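DNA-entry nuclease inhibitor (Bacillus subtilis subsp. subtilis, PDB 4MQD) inhibits the activity of the DNA-entry nuclease and plays a role in making cells competent for transformation. Local coordinates at residues 19-22 with 28-31; 41-44 with 49-52; 53-58 with 113-118; 62-67 with 109-114. All blocks are in the same frame, centred on the assembly; numbering follows the deposited sequence.

Interaction 1: residues 19-22 with 28-31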
loop_
_atom_site.group_PDB
_atom_site.type_symbol
_atom_site.label_atom_id
_atom_site.label_comp_id
_atom_site.label_asym_id
_atom_site.label_seq_id
_atom_site.Cartn_x
_atom_site.Cartn_y
_atom_site.Cartn_z
ATOM N N GLN A 19 -20.097 3.147 -10.250
ATOM C CA GLN A 19 -19.480 4.465 -10.147
ATOM C C GLN A 19 -19.833 5.205 -8.858
ATOM O O GLN A 19 -20.843 4.921 -8.210
ATOM C CB GLN A 19 -19.867 5.333 -11.353
ATOM C CG GLN A 19 -21.263 5.940 -11.281
ATOM C CD GLN A 19 -21.725 6.510 -12.609
ATOM O OE1 GLN A 19 -21.586 7.709 -12.869
ATOM N NE2 GLN A 19 -22.265 5.648 -13.468
ATOM N N PHE A 20 -18.965 6.146 -8.498
ATOM C CA PHE A 20 -19.271 7.172 -7.508
ATOM C C PHE A 20 -18.573 8.452 -7.957
ATOM O O PHE A 20 -17.596 8.397 -8.710
ATOM C CB PHE A 20 -18.829 6.757 -6.101
ATOM C CG PHE A 20 -17.357 6.486 -5.976
ATOM C CD1 PHE A 20 -16.474 7.510 -5.656
ATOM C CD2 PHE A 20 -16.855 5.207 -6.164
ATOM C CE1 PHE A 20 -15.117 7.262 -5.535
ATOM C CE2 PHE A 20 -15.498 4.953 -6.045
ATOM C CZ PHE A 20 -14.628 5.982 -5.730
ATOM N N THR A 21 -19.070 9.593 -7.497
ATOM C CA THR A 21 -18.647 10.877 -8.041
ATOM C C THR A 21 -18.246 11.865 -6.958
ATOM O O THR A 21 -18.964 12.048 -5.975
ATOM C CB THR A 21 -19.767 11.487 -8.905
ATOM O OG1 THR A 21 -20.104 10.570 -9.954
ATOM C CG2 THR A 21 -19.334 12.819 -9.518
ATOM N N VAL A 22 -17.087 12.489 -7.157
ATOM C CA VAL A 22 -16.598 13.555 -6.293
ATOM C C VAL A 22 -16.932 14.879 -6.966
ATOM O O VAL A 22 -16.556 15.094 -8.120
ATOM C CB VAL A 22 -15.071 13.456 -6.093
ATOM C CG1 VAL A 22 -14.577 14.542 -5.143
ATOM C CG2 VAL A 22 -14.688 12.066 -5.593
ATOM N N THR A 28 -24.656 19.936 -9.090
ATOM C CA THR A 28 -25.370 18.691 -9.354
ATOM C C THR A 28 -24.742 18.004 -10.569
ATOM O O THR A 28 -25.045 18.356 -11.709
ATOM C CB THR A 28 -26.869 18.955 -9.599
ATOM O OG1 THR A 28 -27.428 19.622 -8.461
ATOM C CG2 THR A 28 -27.623 17.650 -9.837
ATOM N N PRO A 29 -23.859 17.019 -10.328
ATOM C CA PRO A 29 -23.096 16.414 -11.415
ATOM C C PRO A 29 -23.905 15.401 -12.228
ATOM O O PRO A 29 -24.719 14.670 -11.660
ATOM C CB PRO A 29 -21.967 15.702 -10.676
ATOM C CG PRO A 29 -22.604 15.273 -9.400
ATOM C CD PRO A 29 -23.591 16.353 -9.041
ATOM N N PRO A 30 -23.671 15.344 -13.550
ATOM C CA PRO A 30 -24.341 14.358 -14.390
ATOM C C PRO A 30 -23.695 12.979 -14.280
ATOM O O PRO A 30 -22.655 12.827 -13.627
ATOM C CB PRO A 30 -24.139 14.919 -15.796
ATOM C CG PRO A 30 -22.817 15.602 -15.716
ATOM C CD PRO A 30 -22.731 16.173 -14.327
ATOM N N VAL A 31 -24.314 11.986 -14.913
ATOM C CA VAL A 31 -23.741 10.646 -15.008
ATOM C C VAL A 31 -22.832 10.616 -16.236
ATOM O O VAL A 31 -23.205 11.106 -17.304
ATOM C CB VAL A 31 -24.836 9.562 -15.106
ATOM C CG1 VAL A 31 -24.222 8.169 -15.125
ATOM C CG2 VAL A 31 -25.813 9.693 -13.944
#
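The carboxamide of Gln19 presents its oxygen and nitrogen end to Val31 rather than a face: CG1 sits almost equally far from OE1 (3.5 Å) and NE2 (3.6 Å), clearly out of the amide plane but far from directly above it. Gln19 and Val31 meet at about a right angle. The glutamine reaches this far because CG stands between the backbone N and the carbonyl carbon (chi1 78°) and the chain beyond it is extended. NE2 is held by Tyr17 O, and OE1 only weakly by Trp34 NE1, which together limit the turning of the amide.

The second touch is apolar. Thr21 CG2 meets the Pro29 ring at CB and CG together, 4.1 Å from each, the two side chains sliding past one another in opposite directions. The methyl points to the proline while OG1, on the other branch, hydrogen-bonds Ser51 OG of the adjoining strand.

Phe20 and Val22 point to the opposite side of strand 19-24, toward the interior. The contact is thus that of a connecting loop, here the one leading to helix 36-41, folded back over the outer face of a five-stranded antiparallel sheet in a beta sandwich.

Interaction 2: residues 41-44 with 49-52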
loop_
_atom_site.group_PDB
_atom_site.type_symbol
_atom_site.label_atom_id
_atom_site.label_comp_id
_atom_site.label_asym_id
_atom_site.label_seq_id
_atom_site.Cartn_x
_atom_site.Cartn_y
_atom_site.Cartn_z
ATOM N N LYS A 41 -9.448 3.833 -18.306
ATOM C CA LYS A 41 -8.837 4.914 -17.529
ATOM C C LYS A 41 -9.261 4.864 -16.059
ATOM O O LYS A 41 -8.477 5.196 -15.172
ATOM C CB LYS A 41 -9.186 6.280 -18.128
ATOM C CG LYS A 41 -8.465 6.573 -19.432
ATOM C CD LYS A 41 -8.867 7.919 -20.008
ATOM C CE LYS A 41 -8.121 8.205 -21.303
ATOM N NZ LYS A 41 -8.523 9.503 -21.913
ATOM N N GLY A 42 -10.502 4.449 -15.812
ATOM C CA GLY A 42 -11.021 4.305 -14.453
ATOM C C GLY A 42 -11.644 5.570 -13.892
ATOM O O GLY A 42 -11.973 5.631 -12.705
ATOM N N TYR A 43 -11.805 6.586 -14.735
ATOM C CA TYR A 43 -12.454 7.826 -14.319
ATOM C C TYR A 43 -13.075 8.550 -15.504
ATOM O O TYR A 43 -12.801 8.225 -16.657
ATOM C CB TYR A 43 -11.463 8.753 -13.608
ATOM C CG TYR A 43 -10.477 9.437 -14.530
ATOM C CD1 TYR A 43 -9.368 8.758 -15.021
ATOM C CD2 TYR A 43 -10.653 10.767 -14.909
ATOM C CE1 TYR A 43 -8.460 9.380 -15.863
ATOM C CE2 TYR A 43 -9.751 11.398 -15.751
ATOM C CZ TYR A 43 -8.657 10.699 -16.225
ATOM O OH TYR A 43 -7.754 11.315 -17.062
ATOM N N ALA A 44 -13.915 9.532 -15.195
ATOM C CA ALA A 44 -14.485 10.424 -16.194
ATOM C C ALA A 44 -14.783 11.760 -15.529
ATOM O O ALA A 44 -15.493 11.807 -14.525
ATOM C CB ALA A 44 -15.750 9.822 -16.779
ATOM N N ALA A 49 -16.231 18.136 -11.457
ATOM C CA ALA A 49 -16.603 16.836 -10.896
ATOM C C ALA A 49 -15.814 15.706 -11.545
ATOM O O ALA A 49 -15.520 15.751 -12.740
ATOM C CB ALA A 49 -18.095 16.598 -11.064
ATOM N N ILE A 50 -15.469 14.702 -10.739
ATOM C CA ILE A 50 -14.795 13.500 -11.220
ATOM C C ILE A 50 -15.574 12.280 -10.751
ATOM O O ILE A 50 -15.817 12.121 -9.555
ATOM C CB ILE A 50 -13.352 13.390 -10.681
ATOM C CG1 ILE A 50 -12.531 14.631 -11.050
ATOM C CG2 ILE A 50 -12.679 12.128 -11.216
ATOM C CD1 ILE A 50 -11.259 14.783 -10.241
ATOM N N SER A 51 -15.969 11.426 -11.693
ATOM C CA SER A 51 -16.571 10.142 -11.355
ATOM C C SER A 51 -15.515 9.064 -11.478
ATOM O O SER A 51 -14.787 9.013 -12.470
ATOM C CB SER A 51 -17.749 9.820 -12.272
ATOM O OG SER A 51 -18.730 10.840 -12.215
ATOM N N PHE A 52 -15.428 8.212 -10.462
ATOM C CA PHE A 52 -14.489 7.103 -10.465
ATOM C C PHE A 52 -15.240 5.803 -10.715
ATOM O O PHE A 52 -16.349 5.612 -10.219
ATOM C CB PHE A 52 -13.731 7.038 -9.139
ATOM C CG PHE A 52 -12.768 8.173 -8.940
ATOM C CD1 PHE A 52 -11.554 8.192 -9.616
ATOM C CD2 PHE A 52 -13.072 9.224 -8.085
ATOM C CE1 PHE A 52 -10.662 9.237 -9.441
ATOM C CE2 PHE A 52 -12.184 10.272 -7.905
ATOM C CZ PHE A 52 -10.976 10.278 -8.585
#
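Residues 43-44 run antiparallel to 51-52, with Tyr43 and Phe52 forming a non-hydrogen-bonded pair, CA atoms 4.4 Å apart, and Ala44 and Ser51 a hydrogen-bonded one at 5.3 Å. This is the beta hairpin of strands 43-46 and 49-53, which forms one border of the antiparallel sheet, 43-46 being its outermost strand within the chain.

The Ala44 and Ser51 pair is closed by two backbone bonds, Ala44 N to Ser51 O and Ser51 N to Ala44 O, both 2.9 Å. Ser51 O also receives a CA-H contact from Tyr43 CA at 3.2 Å. Gly42, where the chain leaves helix 36-41 with a positive phi of 88°, turns the backbone into the hairpin.

Tyr43 touches the partner strand mainly through its CB, which packs against Phe52 CD1 and Ile50 CG2. With CG placed between the backbone N and carbonyl carbon (chi1 75°), its ring leads away from strand 49-53 to Val79 and Val81 of the second sheet. On the other face, Ala44 and Ser51 turn toward Met32, and Ser51 OG is satisfied by Thr21. Phe52 goes inward to Leu111 and Cys113. One face of its ring is covered from within its own strand by Ile50 CG2, 3.6 Å above the plane and offset toward the rim.

Interaction 3: residues 53-58 with 113-118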
loop_
_atom_site.group_PDB
_atom_site.type_symbol
_atom_site.label_atom_id
_atom_site.label_comp_id
_atom_site.label_asym_id
_atom_site.label_seq_id
_atom_site.Cartn_x
_atom_site.Cartn_y
_atom_site.Cartn_z
ATOM N N GLU A 53 -14.630 4.920 -11.499
ATOM C CA GLU A 53 -15.205 3.615 -11.777
ATOM C C GLU A 53 -15.054 2.714 -10.557
ATOM O O GLU A 53 -14.000 2.686 -9.922
ATOM C CB GLU A 53 -14.498 2.971 -12.967
ATOM C CG GLU A 53 -15.149 1.685 -13.456
ATOM C CD GLU A 53 -14.179 0.749 -14.152
ATOM O OE1 GLU A 53 -12.949 0.914 -13.990
ATOM O OE2 GLU A 53 -14.655 -0.166 -14.856
ATOM N N ALA A 54 -16.116 1.980 -10.243
ATOM C CA ALA A 54 -16.098 0.992 -9.173
ATOM C C ALA A 54 -16.217 -0.392 -9.789
ATOM O O ALA A 54 -16.812 -0.553 -10.855
ATOM C CB ALA A 54 -17.241 1.243 -8.202
ATOM N N GLN A 55 -15.645 -1.387 -9.117
ATOM C CA GLN A 55 -15.617 -2.752 -9.642
ATOM C C GLN A 55 -16.994 -3.408 -9.672
ATOM O O GLN A 55 -17.306 -4.154 -10.597
ATOM C CB GLN A 55 -14.663 -3.618 -8.824
ATOM C CG GLN A 55 -13.202 -3.253 -9.008
ATOM C CD GLN A 55 -12.273 -4.272 -8.382
ATOM O OE1 GLN A 55 -12.615 -4.908 -7.384
ATOM N NE2 GLN A 55 -11.091 -4.436 -8.968
ATOM N N ARG A 56 -17.810 -3.136 -8.657
ATOM C CA ARG A 56 -19.138 -3.732 -8.565
ATOM C C ARG A 56 -20.094 -2.884 -7.733
ATOM O O ARG A 56 -19.679 -1.969 -7.017
ATOM C CB ARG A 56 -19.046 -5.147 -7.986
ATOM C CG ARG A 56 -18.335 -5.227 -6.646
ATOM C CD ARG A 56 -18.073 -6.664 -6.224
ATOM N NE ARG A 56 -17.193 -7.360 -7.162
ATOM C CZ ARG A 56 -15.869 -7.209 -7.230
ATOM N NH1 ARG A 56 -15.225 -6.376 -6.412
ATOM N NH2 ARG A 56 -15.176 -7.900 -8.132
ATOM N N ASN A 57 -21.380 -3.198 -7.853
ATOM C CA ASN A 57 -22.423 -2.533 -7.086
ATOM C C ASN A 57 -22.612 -3.253 -5.761
ATOM O O ASN A 57 -23.103 -4.382 -5.719
ATOM C CB ASN A 57 -23.728 -2.511 -7.878
ATOM C CG ASN A 57 -23.593 -1.767 -9.192
ATOM O OD1 ASN A 57 -22.823 -0.814 -9.304
ATOM N ND2 ASN A 57 -24.343 -2.200 -10.192
ATOM N N THR A 58 -22.206 -2.592 -4.683
ATOM C CA THR A 58 -22.189 -3.196 -3.361
ATOM C C THR A 58 -22.064 -2.106 -2.302
ATOM O O THR A 58 -21.851 -0.937 -2.631
ATOM C CB THR A 58 -21.006 -4.187 -3.229
ATOM O OG1 THR A 58 -21.060 -4.849 -1.960
ATOM C CG2 THR A 58 -19.663 -3.468 -3.367
ATOM N N CYS A 113 -7.249 7.930 -6.427
ATOM C CA CYS A 113 -8.211 6.930 -5.970
ATOM C C CYS A 113 -7.638 5.522 -6.127
ATOM O O CYS A 113 -7.337 5.090 -7.243
ATOM C CB CYS A 113 -9.520 7.041 -6.753
ATOM S SG CYS A 113 -10.793 5.851 -6.252
ATOM N N TRP A 114 -7.483 4.819 -5.008
ATOM C CA TRP A 114 -7.052 3.425 -5.023
ATOM C C TRP A 114 -8.264 2.519 -4.862
ATOM O O TRP A 114 -9.068 2.717 -3.947
ATOM C CB TRP A 114 -6.077 3.133 -3.880
ATOM C CG TRP A 114 -4.721 3.748 -4.013
ATOM C CD1 TRP A 114 -3.620 3.190 -4.597
ATOM C CD2 TRP A 114 -4.308 5.021 -3.512
ATOM N NE1 TRP A 114 -2.549 4.047 -4.504
ATOM C CE2 TRP A 114 -2.944 5.177 -3.840
ATOM C CE3 TRP A 114 -4.961 6.047 -2.821
ATOM C CZ2 TRP A 114 -2.220 6.322 -3.502
ATOM C CZ3 TRP A 114 -4.241 7.184 -2.485
ATOM C CH2 TRP A 114 -2.885 7.313 -2.827
ATOM N N THR A 115 -8.385 1.528 -5.741
ATOM C CA THR A 115 -9.423 0.507 -5.623
ATOM C C THR A 115 -8.881 -0.679 -4.829
ATOM O O THR A 115 -7.956 -1.360 -5.277
ATOM C CB THR A 115 -9.898 0.020 -7.006
ATOM O OG1 THR A 115 -10.451 1.123 -7.735
ATOM C CG2 THR A 115 -10.955 -1.071 -6.867
ATOM N N VAL A 116 -9.460 -0.911 -3.652
ATOM C CA VAL A 116 -9.064 -2.011 -2.771
ATOM C C VAL A 116 -10.249 -2.964 -2.594
ATOM O O VAL A 116 -11.126 -2.716 -1.762
ATOM C CB VAL A 116 -8.608 -1.489 -1.390
ATOM C CG1 VAL A 116 -8.053 -2.626 -0.540
ATOM C CG2 VAL A 116 -7.577 -0.380 -1.554
ATOM N N PRO A 117 -10.290 -4.059 -3.378
ATOM C CA PRO A 117 -11.407 -5.005 -3.266
ATOM C C PRO A 117 -11.515 -5.641 -1.881
ATOM O O PRO A 117 -10.523 -5.707 -1.154
ATOM C CB PRO A 117 -11.087 -6.074 -4.320
ATOM C CG PRO A 117 -10.059 -5.473 -5.212
ATOM C CD PRO A 117 -9.308 -4.473 -4.395
ATOM N N ALA A 118 -12.715 -6.106 -1.538
ATOM C CA ALA A 118 -12.999 -6.699 -0.224
ATOM C C ALA A 118 -11.932 -7.696 0.220
ATOM O O ALA A 118 -11.499 -7.687 1.373
ATOM C CB ALA A 118 -14.362 -7.378 -0.245
HETATM O O HOH W 1 -12.329 0.277 -9.773
#
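A water is gripped by Glu53 O and Thr115 OG1, 2.9 Å from each; it donates to the carbonyl and bridges two oxygens that lie 4.5 Å apart. It ties the end of strand 49-53, in one sheet of the beta sandwich, to strand 107-116 in the other, just where the chain crosses between the sheets on its way to strand 59-66.

Gln55 carries the direct packing. Its CG is anti to the carbonyl carbon (chi1 -69°) and the chain runs out extended, which lays CG and CD against Thr115 CG2, both at 3.8 Å. The carboxamide then passes on to the Pro117 ring, where OE1 approaches CG to 3.4 Å. Thr115 divides its work: the methyl branch packs on the glutamine, while the hydroxyl holds the water.

Two hydrogen bonds fix the amide. NE2 hydrogen-bonds Glu76 OE1, and the neighbouring Arg56, itself in a salt bridge with Asp126, donates to OE1 at a tilt to the carbonyl plane. That bond runs from Arg56 NH1 to Gln55 OE1 over 3.1 Å, the tilt being 28°.

Interaction 4: residues 62-67 with 109-114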
loop_
_atom_site.group_PDB
_atom_site.type_symbol
_atom_site.label_atom_id
_atom_site.label_comp_id
_atom_site.label_asym_id
_atom_site.label_seq_id
_atom_site.Cartn_x
_atom_site.Cartn_y
_atom_site.Cartn_z
ATOM N N ILE A 62 -15.734 4.343 1.666
ATOM C CA ILE A 62 -14.939 5.442 1.130
ATOM C C ILE A 62 -14.012 5.953 2.228
ATOM O O ILE A 62 -14.483 6.395 3.275
ATOM C CB ILE A 62 -15.834 6.610 0.656
ATOM C CG1 ILE A 62 -16.871 6.126 -0.372
ATOM C CG2 ILE A 62 -14.986 7.748 0.097
ATOM C CD1 ILE A 62 -16.287 5.584 -1.662
ATOM N N LEU A 63 -12.705 5.877 1.990
ATOM C CA LEU A 63 -11.701 6.436 2.903
ATOM C C LEU A 63 -11.111 7.694 2.288
ATOM O O LEU A 63 -10.261 7.616 1.397
ATOM C CB LEU A 63 -10.581 5.428 3.181
ATOM C CG LEU A 63 -10.790 4.490 4.367
ATOM C CD1 LEU A 63 -12.083 3.704 4.212
ATOM C CD2 LEU A 63 -9.597 3.556 4.518
ATOM N N PHE A 64 -11.563 8.853 2.755
ATOM C CA PHE A 64 -11.053 10.119 2.244
ATOM C C PHE A 64 -9.888 10.600 3.097
ATOM O O PHE A 64 -9.934 10.509 4.325
ATOM C CB PHE A 64 -12.150 11.180 2.201
ATOM C CG PHE A 64 -11.808 12.350 1.326
ATOM C CD1 PHE A 64 -11.949 12.263 -0.050
ATOM C CD2 PHE A 64 -11.320 13.528 1.875
ATOM C CE1 PHE A 64 -11.621 13.334 -0.863
ATOM C CE2 PHE A 64 -10.992 14.603 1.068
ATOM C CZ PHE A 64 -11.142 14.506 -0.303
ATOM N N ARG A 65 -8.847 11.104 2.437
ATOM C CA ARG A 65 -7.651 11.606 3.112
ATOM C C ARG A 65 -7.161 12.902 2.481
ATOM O O ARG A 65 -7.352 13.130 1.286
ATOM C CB ARG A 65 -6.526 10.577 3.036
ATOM C CG ARG A 65 -6.822 9.262 3.729
ATOM C CD ARG A 65 -5.694 8.275 3.504
ATOM N NE ARG A 65 -5.992 6.973 4.086
ATOM C CZ ARG A 65 -5.205 5.905 3.995
ATOM N NH1 ARG A 65 -4.051 5.964 3.337
ATOM N NH2 ARG A 65 -5.578 4.765 4.566
ATOM N N LEU A 66 -6.522 13.736 3.299
ATOM C CA LEU A 66 -5.887 14.968 2.841
ATOM C C LEU A 66 -4.391 14.916 3.168
ATOM O O LEU A 66 -4.010 14.833 4.338
ATOM C CB LEU A 66 -6.533 16.179 3.518
ATOM C CG LEU A 66 -5.949 17.568 3.234
ATOM C CD1 LEU A 66 -5.945 17.889 1.747
ATOM C CD2 LEU A 66 -6.721 18.625 4.007
ATOM N N ASN A 67 -3.560 14.956 2.126
ATOM C CA ASN A 67 -2.098 14.948 2.259
ATOM C C ASN A 67 -1.559 13.782 3.087
ATOM O O ASN A 67 -0.676 13.957 3.930
ATOM C CB ASN A 67 -1.602 16.282 2.832
ATOM C CG ASN A 67 -1.932 17.459 1.933
ATOM O OD1 ASN A 67 -1.759 17.389 0.716
ATOM N ND2 ASN A 67 -2.399 18.551 2.527
ATOM N N TYR A 109 -5.677 20.292 -6.340
ATOM C CA TYR A 109 -5.209 19.053 -5.736
ATOM C C TYR A 109 -4.857 18.025 -6.801
ATOM O O TYR A 109 -5.314 18.117 -7.940
ATOM C CB TYR A 109 -6.291 18.454 -4.833
ATOM C CG TYR A 109 -6.720 19.327 -3.674
ATOM C CD1 TYR A 109 -7.688 20.314 -3.841
ATOM C CD2 TYR A 109 -6.176 19.150 -2.407
ATOM C CE1 TYR A 109 -8.090 21.111 -2.782
ATOM C CE2 TYR A 109 -6.574 19.942 -1.342
ATOM C CZ TYR A 109 -7.531 20.919 -1.533
ATOM O OH TYR A 109 -7.932 21.706 -0.477
ATOM N N GLN A 110 -4.031 17.057 -6.418
ATOM C CA GLN A 110 -3.873 15.822 -7.179
ATOM C C GLN A 110 -4.670 14.748 -6.453
ATOM O O GLN A 110 -4.228 14.213 -5.430
ATOM C CB GLN A 110 -2.402 15.417 -7.297
ATOM C CG GLN A 110 -1.612 16.232 -8.312
ATOM C CD GLN A 110 -2.083 16.028 -9.744
ATOM O OE1 GLN A 110 -2.743 15.037 -10.067
ATOM N NE2 GLN A 110 -1.741 16.971 -10.612
ATOM N N LEU A 111 -5.859 14.463 -6.979
ATOM C CA LEU A 111 -6.775 13.514 -6.364
ATOM C C LEU A 111 -6.468 12.105 -6.853
ATOM O O LEU A 111 -6.583 11.820 -8.048
ATOM C CB LEU A 111 -8.220 13.886 -6.705
ATOM C CG LEU A 111 -9.316 13.197 -5.889
ATOM C CD1 LEU A 111 -9.302 13.687 -4.448
ATOM C CD2 LEU A 111 -10.679 13.435 -6.522
ATOM N N THR A 112 -6.074 11.233 -5.927
ATOM C CA THR A 112 -5.764 9.844 -6.247
ATOM C C THR A 112 -6.810 8.912 -5.643
ATOM O O THR A 112 -7.209 9.088 -4.493
ATOM C CB THR A 112 -4.367 9.450 -5.735
ATOM O OG1 THR A 112 -3.381 10.292 -6.345
ATOM C CG2 THR A 112 -4.052 7.993 -6.063
ATOM N N CYS A 113 -7.249 7.930 -6.427
ATOM C CA CYS A 113 -8.211 6.930 -5.970
ATOM C C CYS A 113 -7.638 5.522 -6.127
ATOM O O CYS A 113 -7.337 5.090 -7.243
ATOM C CB CYS A 113 -9.520 7.041 -6.753
ATOM S SG CYS A 113 -10.793 5.851 -6.252
ATOM N N TRP A 114 -7.483 4.819 -5.008
ATOM C CA TRP A 114 -7.052 3.425 -5.023
ATOM C C TRP A 114 -8.264 2.519 -4.862
ATOM O O TRP A 114 -9.068 2.717 -3.947
ATOM C CB TRP A 114 -6.077 3.133 -3.880
ATOM C CG TRP A 114 -4.721 3.748 -4.013
ATOM C CD1 TRP A 114 -3.620 3.190 -4.597
ATOM C CD2 TRP A 114 -4.308 5.021 -3.512
ATOM N NE1 TRP A 114 -2.549 4.047 -4.504
ATOM C CE2 TRP A 114 -2.944 5.177 -3.840
ATOM C CE3 TRP A 114 -4.961 6.047 -2.821
ATOM C CZ2 TRP A 114 -2.220 6.322 -3.502
ATOM C CZ3 TRP A 114 -4.241 7.184 -2.485
ATOM C CH2 TRP A 114 -2.885 7.313 -2.827
#
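Residues 62-67 and 109-114 run antiparallel in broad terms, skewed by the twist of the sheet, without being neighbours in it: the CA atoms of Phe64 and Cys113 are 9.3 Å apart and those of Leu66 and Leu111 9.4 Å, the spacing expected with one strand in between. That strand is 127-134, to which Leu63 and Arg65 make backbone hydrogen bonds. Contact between the two segments is therefore left to side chains long enough to reach over it.

Leu66 and Tyr109 make the closer touch, with Leu66 CD1 3.8 Å from Tyr109 CE2. The leucine gets there with CG anti to its backbone N (chi1 176°), and its side chain meets the tyrosine at a slant. Leu104, in a loop, touches both residues, and the hydroxyl of Tyr109 is hydrogen-bonded to Pro105 O, which fixes the far end of the ring.

Phe64 and Leu111 meet one step along, on the inner face of the five-stranded mixed sheet, the side that packs against the antiparallel sheet of the sandwich. Phe64 CE1 lies 4.3 Å from Leu111 CD1, and Ile130 of the central strand touches both. Around the phenylalanine other rings close in: Trp8 of strand 6-14 meets it edge-to-face, and Phe102, from the opposing sheet, lies with its plane at about 30° to that of Phe64.

How the interactions relate
Interactions 1 and 2 both reach the antiparallel sheet, through neighbouring strands 19-24 and 49-53, centres 9 Å apart, and are stitched by Thr21 OG1 to Ser51 OG and by Val22 N to Ile50 O, both 2.7 Å. Interaction 3 takes up the chain where interaction 2 ends, and Gly42 O to Glu53 N (3.0 Å) joins them. Interaction 4 belongs to the other sheet and shares Cys113 and Trp114 with interaction 3, although their centres are 14 Å apart. Among these contacts, strand 107-116 is where the two sheets touch: Phe52 CE1 packs 3.7 Å from Cys113 CB, Phe20 CZ lies 3.9 Å from Cys113 SG, and Phe52 CE2 is 3.8 Å from Leu111 CD2.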